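Local coordinates for alternansucrase (Leuconostoc mesenteroides, PDB 6HVG), which belongs to glycoside hydrolase family 70, large multidomain enzymes built around a (beta/alpha)8-type barrel, and carries choline-binding-type repeats and a bound calcium ion, at residues 399-410 / 1270-1281; 1208-1216 / 1235-1243. All coordinates share one frame; numbering follows the deposited sequence.

Contact 1: 399-410 / 1270-1281; sequences DKSSFENVDGYL and YFNIAKTNEVFL
A type I' beta turn from V406 to Y409 brings G408 and Y409 against N1272 and I1273, joining two loops far apart in the sequence. I1273 N donates to G408 O (3.2 Å). The amide of N1272 lies over the Y409 ring: ND2 sits 3.3 Å above the ring centre, with the two planes 82° apart, so the NH2 group meets the aromatic face. On the same amide OD1 accepts from A1274 N (3.0 Å), an Asx turn that restrains the amide's rotation, although the donor stands above the carbonyl plane. N405 OD1 receives G408 N in the carbonyl plane, on a lone pair, an Asx motif within the segment that carries the turn. A water bridges L410 N and F1271 O. On the F403 side of the contact, CG1 of I1273 is wedged between its backbone N and carbonyl carbon (chi1 47°), which leaves CG2 near F403 CD2 (3.9 Å), while F403 CZ meets L1281 CD2 at 3.6 Å and L410 CD1 packs on F1271 CB. Outside the pair, Y409 OH bonds R543 O, and F1271 meets the W443 ring at about 90°. V406, D407 and Y409 lean on strand 1166-1175, while L410 and F1271 share backbone bonds with L1262.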
loop_
_atom_site.group_PDB
_atom_site.type_symbol
_atom_site.label_atom_id
_atom_site.label_comp_id
_atom_site.label_asym_id
_atom_site.label_seq_id
_atom_site.Cartn_x
_atom_site.Cartn_y
_atom_site.Cartn_z
ATOM N N ASP A 399 24.581 -27.583 23.229
ATOM C CA ASP A 399 25.043 -27.394 21.847
ATOM C C ASP A 399 23.938 -27.712 20.833
ATOM O O ASP A 399 22.820 -28.051 21.214
ATOM C CB ASP A 399 26.303 -28.245 21.565
ATOM C CG ASP A 399 26.107 -29.724 21.883
ATOM O OD1 ASP A 399 24.950 -30.203 21.842
ATOM O OD2 ASP A 399 27.119 -30.395 22.194
ATOM N N LYS A 400 24.257 -27.594 19.545
ATOM C CA LYS A 400 23.270 -27.759 18.485
ATOM C C LYS A 400 22.651 -29.157 18.421
ATOM O O LYS A 400 21.558 -29.309 17.872
ATOM C CB LYS A 400 23.883 -27.393 17.137
ATOM C CG LYS A 400 24.304 -25.933 17.050
ATOM C CD LYS A 400 24.681 -25.473 15.647
ATOM C CE LYS A 400 25.066 -23.995 15.662
ATOM N NZ LYS A 400 25.092 -23.351 14.326
ATOM N N SER A 401 23.315 -30.166 18.993
ATOM C CA SER A 401 22.741 -31.524 19.053
ATOM C C SER A 401 21.440 -31.550 19.825
ATOM O O SER A 401 20.424 -32.038 19.333
ATOM C CB SER A 401 23.695 -32.509 19.719
ATOM O OG SER A 401 24.824 -32.732 18.908
ATOM N N SER A 402 21.487 -31.007 21.037
ATOM C CA SER A 402 20.372 -31.093 21.988
ATOM C C SER A 402 19.385 -29.928 21.931
ATOM O O SER A 402 18.401 -29.940 22.667
ATOM C CB SER A 402 20.920 -31.227 23.411
ATOM O OG SER A 402 21.544 -32.473 23.568
ATOM N N PHE A 403 19.640 -28.938 21.071
ATOM C CA PHE A 403 18.772 -27.751 20.961
ATOM C C PHE A 403 18.442 -27.404 19.519
ATOM O O PHE A 403 19.347 -27.175 18.727
ATOM C CB PHE A 403 19.477 -26.534 21.562
ATOM C CG PHE A 403 19.384 -26.428 23.059
ATOM C CD1 PHE A 403 18.210 -26.042 23.649
ATOM C CD2 PHE A 403 20.497 -26.676 23.861
ATOM C CE1 PHE A 403 18.133 -25.925 25.013
ATOM C CE2 PHE A 403 20.427 -26.554 25.224
ATOM C CZ PHE A 403 19.243 -26.175 25.803
ATOM N N GLU A 404 17.158 -27.334 19.186
ATOM C CA GLU A 404 16.740 -26.789 17.892
ATOM C C GLU A 404 17.007 -25.299 17.923
ATOM O O GLU A 404 16.682 -24.631 18.904
ATOM C CB GLU A 404 15.253 -27.067 17.616
ATOM C CG GLU A 404 14.940 -28.534 17.294
ATOM C CD GLU A 404 13.451 -28.823 17.152
ATOM O OE1 GLU A 404 12.613 -27.913 17.335
ATOM O OE2 GLU A 404 13.107 -29.976 16.822
ATOM N N ASN A 405 17.573 -24.762 16.851
ATOM C CA ASN A 405 18.064 -23.388 16.871
ATOM C C ASN A 405 18.218 -22.756 15.496
ATOM O O ASN A 405 18.116 -23.413 14.477
ATOM C CB ASN A 405 19.416 -23.363 17.569
ATOM C CG ASN A 405 20.514 -24.002 16.739
ATOM O OD1 ASN A 405 21.441 -23.330 16.271
ATOM N ND2 ASN A 405 20.427 -25.297 16.569
ATOM N N VAL A 406 18.478 -21.457 15.502
ATOM C CA VAL A 406 18.857 -20.699 14.315
ATOM C C VAL A 406 20.121 -19.933 14.687
ATOM O O VAL A 406 20.125 -19.152 15.642
ATOM C CB VAL A 406 17.750 -19.713 13.916
ATOM C CG1 VAL A 406 18.067 -19.041 12.578
ATOM C CG2 VAL A 406 16.397 -20.422 13.865
ATOM N N ASP A 407 21.190 -20.167 13.940
ATOM C CA ASP A 407 22.519 -19.545 14.180
ATOM C C ASP A 407 22.945 -19.547 15.633
ATOM O O ASP A 407 23.592 -18.606 16.100
ATOM C CB ASP A 407 22.592 -18.114 13.601
ATOM C CG ASP A 407 22.592 -18.098 12.082
ATOM O OD1 ASP A 407 22.758 -19.178 11.472
ATOM O OD2 ASP A 407 22.430 -17.003 11.500
ATOM N N GLY A 408 22.588 -20.620 16.330
ATOM C CA GLY A 408 22.923 -20.765 17.743
ATOM C C GLY A 408 21.877 -20.270 18.722
ATOM O O GLY A 408 21.824 -20.723 19.860
ATOM N N TYR A 409 21.056 -19.324 18.293
ATOM C CA TYR A 409 20.056 -18.747 19.165
ATOM C C TYR A 409 18.854 -19.669 19.293
ATOM O O TYR A 409 18.678 -20.562 18.461
ATOM C CB TYR A 409 19.617 -17.413 18.616
ATOM C CG TYR A 409 20.699 -16.392 18.656
ATOM C CD1 TYR A 409 20.905 -15.614 19.777
ATOM C CD2 TYR A 409 21.541 -16.220 17.585
ATOM C CE1 TYR A 409 21.912 -14.680 19.824
ATOM C CE2 TYR A 409 22.552 -15.275 17.618
ATOM C CZ TYR A 409 22.728 -14.511 18.742
ATOM O OH TYR A 409 23.721 -13.563 18.783
ATOM N N LEU A 410 18.056 -19.456 20.345
ATOM C CA LEU A 410 16.875 -20.255 20.591
ATOM C C LEU A 410 15.627 -19.465 20.266
ATOM O O LEU A 410 15.653 -18.256 20.285
ATOM C CB LEU A 410 16.807 -20.680 22.058
ATOM C CG LEU A 410 18.042 -21.308 22.692
ATOM C CD1 LEU A 410 17.713 -21.712 24.107
ATOM C CD2 LEU A 410 18.537 -22.505 21.905
ATOM N N TYR A 1270 21.082 -12.677 25.014
ATOM C CA TYR A 1270 20.279 -13.677 24.317
ATOM C C TYR A 1270 20.898 -15.043 24.534
ATOM O O TYR A 1270 22.109 -15.168 24.613
ATOM C CB TYR A 1270 20.195 -13.364 22.820
ATOM C CG TYR A 1270 19.270 -12.200 22.425
ATOM C CD1 TYR A 1270 19.738 -10.892 22.383
ATOM C CD2 TYR A 1270 17.941 -12.412 22.064
ATOM C CE1 TYR A 1270 18.920 -9.842 22.008
ATOM C CE2 TYR A 1270 17.121 -11.357 21.697
ATOM C CZ TYR A 1270 17.628 -10.086 21.660
ATOM O OH TYR A 1270 16.819 -9.043 21.318
ATOM N N PHE A 1271 20.085 -16.077 24.630
ATOM C CA PHE A 1271 20.647 -17.416 24.826
ATOM C C PHE A 1271 21.363 -17.877 23.567
ATOM O O PHE A 1271 20.915 -17.604 22.454
ATOM C CB PHE A 1271 19.557 -18.424 25.252
ATOM C CG PHE A 1271 18.788 -17.992 26.478
ATOM C CD1 PHE A 1271 19.452 -17.816 27.681
ATOM C CD2 PHE A 1271 17.436 -17.703 26.412
ATOM C CE1 PHE A 1271 18.780 -17.384 28.795
ATOM C CE2 PHE A 1271 16.753 -17.277 27.538
ATOM C CZ PHE A 1271 17.420 -17.117 28.724
ATOM N N ASN A 1272 22.481 -18.569 23.745
ATOM C CA ASN A 1272 23.229 -19.119 22.621
ATOM C C ASN A 1272 23.984 -20.395 22.976
ATOM O O ASN A 1272 24.442 -20.555 24.110
ATOM C CB ASN A 1272 24.200 -18.070 22.058
ATOM C CG ASN A 1272 24.569 -18.339 20.605
ATOM O OD1 ASN A 1272 25.489 -19.088 20.323
ATOM N ND2 ASN A 1272 23.828 -17.748 19.681
ATOM N N ILE A 1273 24.134 -21.280 21.989
ATOM C CA ILE A 1273 24.780 -22.592 22.186
ATOM C C ILE A 1273 25.750 -22.996 21.061
ATOM O O ILE A 1273 26.120 -24.157 20.952
ATOM C CB ILE A 1273 23.716 -23.694 22.289
ATOM C CG1 ILE A 1273 22.703 -23.523 21.161
ATOM C CG2 ILE A 1273 23.036 -23.665 23.653
ATOM C CD1 ILE A 1273 22.161 -24.815 20.630
ATOM N N ALA A 1274 26.179 -22.042 20.238
ATOM C CA ALA A 1274 26.930 -22.360 19.019
ATOM C C ALA A 1274 28.342 -22.841 19.322
ATOM O O ALA A 1274 28.789 -23.858 18.785
ATOM C CB ALA A 1274 26.965 -21.158 18.087
ATOM N N LYS A 1275 29.030 -22.108 20.188
ATOM C CA LYS A 1275 30.388 -22.447 20.582
ATOM C C LYS A 1275 30.435 -22.704 22.082
ATOM O O LYS A 1275 29.987 -21.871 22.873
ATOM C CB LYS A 1275 31.342 -21.316 20.214
ATOM C CG LYS A 1275 31.431 -21.050 18.723
ATOM C CD LYS A 1275 32.420 -19.936 18.428
ATOM C CE LYS A 1275 32.115 -19.257 17.103
ATOM N NZ LYS A 1275 32.750 -17.911 17.018
ATOM N N THR A 1276 30.995 -23.857 22.457
ATOM C CA THR A 1276 31.071 -24.309 23.861
ATOM C C THR A 1276 31.745 -23.319 24.842
ATOM O O THR A 1276 31.478 -23.376 26.050
ATOM C CB THR A 1276 31.736 -25.717 23.985
ATOM O OG1 THR A 1276 32.855 -25.830 23.093
ATOM C CG2 THR A 1276 30.732 -26.829 23.656
ATOM N N ASN A 1277 32.593 -22.417 24.330
ATOM C CA ASN A 1277 33.267 -21.410 25.178
ATOM C C ASN A 1277 32.436 -20.140 25.479
ATOM O O ASN A 1277 32.863 -19.295 26.263
ATOM C CB ASN A 1277 34.651 -21.034 24.591
ATOM C CG ASN A 1277 35.751 -22.025 24.989
ATOM O OD1 ASN A 1277 36.387 -22.644 24.136
ATOM N ND2 ASN A 1277 35.970 -22.184 26.290
ATOM N N GLU A 1278 31.257 -20.015 24.865
ATOM C CA GLU A 1278 30.419 -18.828 25.030
ATOM C C GLU A 1278 28.929 -19.204 25.092
ATOM O O GLU A 1278 28.068 -18.538 24.510
ATOM C CB GLU A 1278 30.711 -17.838 23.897
ATOM C CG GLU A 1278 30.640 -18.451 22.503
ATOM C CD GLU A 1278 30.913 -17.440 21.396
ATOM O OE1 GLU A 1278 31.774 -16.551 21.609
ATOM O OE2 GLU A 1278 30.272 -17.537 20.313
ATOM N N VAL A 1279 28.644 -20.276 25.827
ATOM C CA VAL A 1279 27.285 -20.744 26.041
ATOM C C VAL A 1279 26.576 -19.826 27.023
ATOM O O VAL A 1279 27.160 -19.396 27.999
ATOM C CB VAL A 1279 27.271 -22.209 26.548
ATOM C CG1 VAL A 1279 25.942 -22.595 27.195
ATOM C CG2 VAL A 1279 27.543 -23.140 25.382
ATOM N N PHE A 1280 25.318 -19.524 26.749
ATOM C CA PHE A 1280 24.465 -18.842 27.707
ATOM C C PHE A 1280 23.111 -19.527 27.672
ATOM O O PHE A 1280 22.435 -19.503 26.640
ATOM C CB PHE A 1280 24.335 -17.363 27.372
ATOM C CG PHE A 1280 23.568 -16.569 28.390
ATOM C CD1 PHE A 1280 24.102 -16.329 29.648
ATOM C CD2 PHE A 1280 22.317 -16.046 28.098
ATOM C CE1 PHE A 1280 23.399 -15.602 30.603
ATOM C CE2 PHE A 1280 21.609 -15.307 29.045
ATOM C CZ PHE A 1280 22.157 -15.079 30.297
ATOM N N LEU A 1281 22.737 -20.162 28.780
ATOM C CA LEU A 1281 21.435 -20.809 28.907
ATOM C C LEU A 1281 20.813 -20.465 30.245
ATOM O O LEU A 1281 21.506 -19.996 31.142
ATOM C CB LEU A 1281 21.579 -22.313 28.811
ATOM C CG LEU A 1281 21.842 -22.874 27.432
ATOM C CD1 LEU A 1281 22.473 -24.261 27.569
ATOM C CD2 LEU A 1281 20.570 -22.914 26.601
HETATM O O HOH W 1 18.417 -16.972 22.194
#

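Contact 2: 1208-1216 / 1235-1243; sequences GGEFLDKLR and DASTKIKQW
K1239 lays its aliphatic chain along G1209, CG reaching to 3.6 Å from G1209 CA, before its ammonium group turns to the carboxylate of D1213. The bend lies at chi2 (94°); beyond it the chain is extended and carries NZ to D1213 OD1 (2.9 Å), on the syn side and 19° out of the carboxylate plane. The same NZ donates to A1236 O within its own loop, nearly along the C=O axis, so the ammonium ties the carbonyl of its own loop to the carboxylate of the other segment. D1213 OD1 has a second donor in R1216 NH1 (3.3 Å), which comes from above the carboxylate plane, and the three residues form a salt-bridge network. The shared carboxylate would offset the closeness of the two positive groups. L1212 CD1 makes an apolar contact with A1236 CB at 3.8 Å beside the charged network, and R1216 NH2 also lies near that methyl, 3.7 Å from A1236 CB. D1235 OD1 shapes the loop at A1236 by accepting both OG and N of S1237, the latter closing an Asx turn. A second salt bridge joins K1241 NZ to E1210 OE2 (3.0 Å), the two side chains crossing at about a right angle and the ammonium standing 39° out of the carboxylate plane. K1241 NZ also donates to A1205 O, and thus links E1210 to the backbone of helix 1203-1207. G1208 leaves that helix, and the type I turn G1209-L1212 leads into helix 1212-1218. F1223 of helix 1220-1224 touches L1212, R1216 and A1236, while helix 587-601 flanks both segments: N595 meets L1212 and binds F1211 N, E592 binds G1209 N and touches I1240, and I588 contacts D1235.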
loop_
_atom_site.group_PDB
_atom_site.type_symbol
_atom_site.label_atom_id
_atom_site.label_comp_id
_atom_site.label_asym_id
_atom_site.label_seq_id
_atom_site.Cartn_x
_atom_site.Cartn_y
_atom_site.Cartn_z
ATOM N N GLY A 1208 24.972 -18.275 -10.993
ATOM C CA GLY A 1208 25.441 -17.109 -10.228
ATOM C C GLY A 1208 26.909 -16.818 -10.471
ATOM O O GLY A 1208 27.722 -17.707 -10.416
ATOM N N GLY A 1209 27.230 -15.566 -10.781
ATOM C CA GLY A 1209 28.604 -15.118 -11.039
ATOM C C GLY A 1209 29.436 -15.768 -12.148
ATOM O O GLY A 1209 30.588 -15.392 -12.359
ATOM N N GLU A 1210 28.868 -16.720 -12.881
ATOM C CA GLU A 1210 29.628 -17.526 -13.852
ATOM C C GLU A 1210 30.184 -16.766 -15.056
ATOM O O GLU A 1210 31.181 -17.170 -15.623
ATOM C CB GLU A 1210 28.754 -18.686 -14.358
ATOM C CG GLU A 1210 28.474 -19.769 -13.315
ATOM C CD GLU A 1210 29.681 -20.625 -12.992
ATOM O OE1 GLU A 1210 30.272 -21.206 -13.927
ATOM O OE2 GLU A 1210 30.036 -20.701 -11.802
ATOM N N PHE A 1211 29.535 -15.676 -15.444
ATOM C CA PHE A 1211 29.882 -14.935 -16.656
ATOM C C PHE A 1211 30.817 -13.752 -16.408
ATOM O O PHE A 1211 31.295 -13.128 -17.363
ATOM C CB PHE A 1211 28.590 -14.481 -17.374
ATOM C CG PHE A 1211 27.572 -15.581 -17.501
ATOM C CD1 PHE A 1211 27.809 -16.669 -18.331
ATOM C CD2 PHE A 1211 26.408 -15.568 -16.747
ATOM C CE1 PHE A 1211 26.894 -17.706 -18.421
ATOM C CE2 PHE A 1211 25.488 -16.601 -16.831
ATOM C CZ PHE A 1211 25.729 -17.669 -17.672
ATOM N N LEU A 1212 31.087 -13.452 -15.144
ATOM C CA LEU A 1212 31.848 -12.260 -14.772
ATOM C C LEU A 1212 33.319 -12.317 -15.155
ATOM O O LEU A 1212 33.902 -11.309 -15.558
ATOM C CB LEU A 1212 31.759 -12.026 -13.264
ATOM C CG LEU A 1212 30.375 -11.676 -12.705
ATOM C CD1 LEU A 1212 30.375 -11.763 -11.189
ATOM C CD2 LEU A 1212 29.920 -10.296 -13.144
ATOM N N ASP A 1213 33.928 -13.484 -15.002
ATOM C CA ASP A 1213 35.340 -13.624 -15.301
ATOM C C ASP A 1213 35.613 -13.454 -16.792
ATOM O O ASP A 1213 36.562 -12.771 -17.171
ATOM C CB ASP A 1213 35.863 -14.979 -14.785
ATOM C CG ASP A 1213 35.849 -15.076 -13.258
ATOM O OD1 ASP A 1213 35.766 -14.028 -12.585
ATOM O OD2 ASP A 1213 35.944 -16.199 -12.733
ATOM N N LYS A 1214 34.799 -14.078 -17.635
ATOM C CA LYS A 1214 34.888 -13.853 -19.083
ATOM C C LYS A 1214 34.698 -12.373 -19.429
ATOM O O LYS A 1214 35.374 -11.848 -20.307
ATOM C CB LYS A 1214 33.830 -14.685 -19.820
ATOM C CG LYS A 1214 33.971 -14.708 -21.339
ATOM C CD LYS A 1214 35.117 -15.622 -21.767
ATOM C CE LYS A 1214 35.933 -15.066 -22.933
ATOM N NZ LYS A 1214 37.325 -15.591 -22.958
ATOM N N LEU A 1215 33.763 -11.718 -18.740
ATOM C CA LEU A 1215 33.477 -10.300 -18.949
ATOM C C LEU A 1215 34.605 -9.373 -18.485
ATOM O O LEU A 1215 34.843 -8.349 -19.120
ATOM C CB LEU A 1215 32.166 -9.901 -18.269
ATOM C CG LEU A 1215 30.863 -10.321 -18.949
ATOM C CD1 LEU A 1215 29.681 -10.021 -18.046
ATOM C CD2 LEU A 1215 30.644 -9.621 -20.276
ATOM N N ARG A 1216 35.282 -9.710 -17.386
ATOM C CA ARG A 1216 36.387 -8.881 -16.864
ATOM C C ARG A 1216 37.602 -8.961 -17.783
ATOM O O ARG A 1216 38.251 -7.957 -18.058
ATOM C CB ARG A 1216 36.789 -9.318 -15.451
ATOM C CG ARG A 1216 37.633 -8.288 -14.705
ATOM C CD ARG A 1216 38.659 -8.901 -13.758
ATOM N NE ARG A 1216 38.121 -9.107 -12.411
ATOM C CZ ARG A 1216 37.665 -10.262 -11.928
ATOM N NH1 ARG A 1216 37.665 -11.367 -12.674
ATOM N NH2 ARG A 1216 37.203 -10.305 -10.674
ATOM N N ASP A 1235 32.486 -5.353 -7.745
ATOM C CA ASP A 1235 33.420 -6.328 -7.235
ATOM C C ASP A 1235 32.987 -7.723 -7.664
ATOM O O ASP A 1235 32.086 -8.304 -7.079
ATOM C CB ASP A 1235 33.506 -6.193 -5.702
ATOM C CG ASP A 1235 34.513 -7.133 -5.071
ATOM O OD1 ASP A 1235 35.207 -7.881 -5.807
ATOM O OD2 ASP A 1235 34.591 -7.132 -3.817
ATOM N N ALA A 1236 33.637 -8.244 -8.698
ATOM C CA ALA A 1236 33.436 -9.625 -9.130
ATOM C C ALA A 1236 34.385 -10.621 -8.438
ATOM O O ALA A 1236 34.409 -11.805 -8.796
ATOM C CB ALA A 1236 33.580 -9.722 -10.649
ATOM N N SER A 1237 35.159 -10.159 -7.453
ATOM C CA SER A 1237 36.093 -11.043 -6.738
ATOM C C SER A 1237 35.347 -12.056 -5.843
ATOM O O SER A 1237 35.916 -13.058 -5.415
ATOM C CB SER A 1237 37.092 -10.225 -5.917
ATOM O OG SER A 1237 36.518 -9.799 -4.692
ATOM N N THR A 1238 34.072 -11.784 -5.570
ATOM C CA THR A 1238 33.206 -12.678 -4.806
ATOM C C THR A 1238 31.936 -12.968 -5.623
ATOM O O THR A 1238 31.300 -12.050 -6.148
ATOM C CB THR A 1238 32.845 -12.007 -3.472
ATOM O OG1 THR A 1238 34.042 -11.472 -2.877
ATOM C CG2 THR A 1238 32.200 -12.976 -2.522
ATOM N N LYS A 1239 31.578 -14.240 -5.740
ATOM C CA LYS A 1239 30.420 -14.650 -6.534
ATOM C C LYS A 1239 29.258 -15.027 -5.613
ATOM O O LYS A 1239 29.490 -15.586 -4.551
ATOM C CB LYS A 1239 30.766 -15.846 -7.430
ATOM C CG LYS A 1239 31.391 -15.492 -8.760
ATOM C CD LYS A 1239 32.900 -15.528 -8.721
ATOM C CE LYS A 1239 33.495 -15.084 -10.046
ATOM N NZ LYS A 1239 34.837 -14.484 -9.828
ATOM N N ILE A 1240 28.021 -14.736 -6.032
ATOM C CA ILE A 1240 26.824 -15.062 -5.248
ATOM C C ILE A 1240 26.098 -16.254 -5.867
ATOM O O ILE A 1240 25.263 -16.078 -6.753
ATOM C CB ILE A 1240 25.849 -13.854 -5.152
ATOM C CG1 ILE A 1240 26.557 -12.627 -4.569
ATOM C CG2 ILE A 1240 24.641 -14.191 -4.281
ATOM C CD1 ILE A 1240 25.726 -11.354 -4.574
ATOM N N LYS A 1241 26.426 -17.457 -5.398
ATOM C CA LYS A 1241 25.702 -18.681 -5.763
ATOM C C LYS A 1241 24.528 -18.939 -4.806
ATOM O O LYS A 1241 23.631 -19.728 -5.109
ATOM C CB LYS A 1241 26.615 -19.906 -5.697
ATOM C CG LYS A 1241 27.818 -19.943 -6.625
ATOM C CD LYS A 1241 27.481 -19.503 -8.029
ATOM C CE LYS A 1241 28.543 -19.981 -9.010
ATOM N NZ LYS A 1241 28.191 -21.312 -9.549
ATOM N N GLN A 1242 24.558 -18.287 -3.639
ATOM C CA GLN A 1242 23.515 -18.442 -2.631
ATOM C C GLN A 1242 23.228 -17.102 -1.978
ATOM O O GLN A 1242 24.131 -16.462 -1.469
ATOM C CB GLN A 1242 23.970 -19.442 -1.576
ATOM C CG GLN A 1242 22.917 -19.783 -0.526
ATOM C CD GLN A 1242 23.474 -20.696 0.542
ATOM O OE1 GLN A 1242 24.538 -20.429 1.102
ATOM N NE2 GLN A 1242 22.756 -21.768 0.842
ATOM N N TRP A 1243 21.973 -16.668 -1.987
ATOM C CA TRP A 1243 21.600 -15.465 -1.247
ATOM C C TRP A 1243 21.618 -15.741 0.247
ATOM O O TRP A 1243 21.384 -16.852 0.682
ATOM C CB TRP A 1243 20.205 -14.966 -1.649
ATOM C CG TRP A 1243 20.154 -14.425 -3.020
ATOM C CD1 TRP A 1243 19.609 -15.025 -4.126
ATOM C CD2 TRP A 1243 20.695 -13.190 -3.464
ATOM N NE1 TRP A 1243 19.780 -14.229 -5.228
ATOM C CE2 TRP A 1243 20.453 -13.099 -4.849
ATOM C CE3 TRP A 1243 21.358 -12.144 -2.828
ATOM C CZ2 TRP A 1243 20.863 -12.002 -5.603
ATOM C CZ3 TRP A 1243 21.760 -11.040 -3.590
ATOM C CH2 TRP A 1243 21.511 -10.986 -4.951
#

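In the fold
Contact 2 is nested along the chain within the long excursion that contact 1 closes: the segments of contact 1 are 860 residues apart, those of contact 2 only 19. The centres of contacts 1 and 2 lie 34 Å apart, and the nearest atoms are about 11 Å apart without touching. They lie at similar distances from the centre of the chain, 39 Å and 35 Å, and both are partly buried. Strand 1248-1252 follows segment 1235-1243 and precedes segment 1270-1281, so the chain runs from contact 2 through the six-stranded antiparallel sheet to contact 1. Strand 1166-1175 of that sheet touches contact 1. The calcium ion, bound by E575, D581, N625 and D1159, has no ligand in either contact.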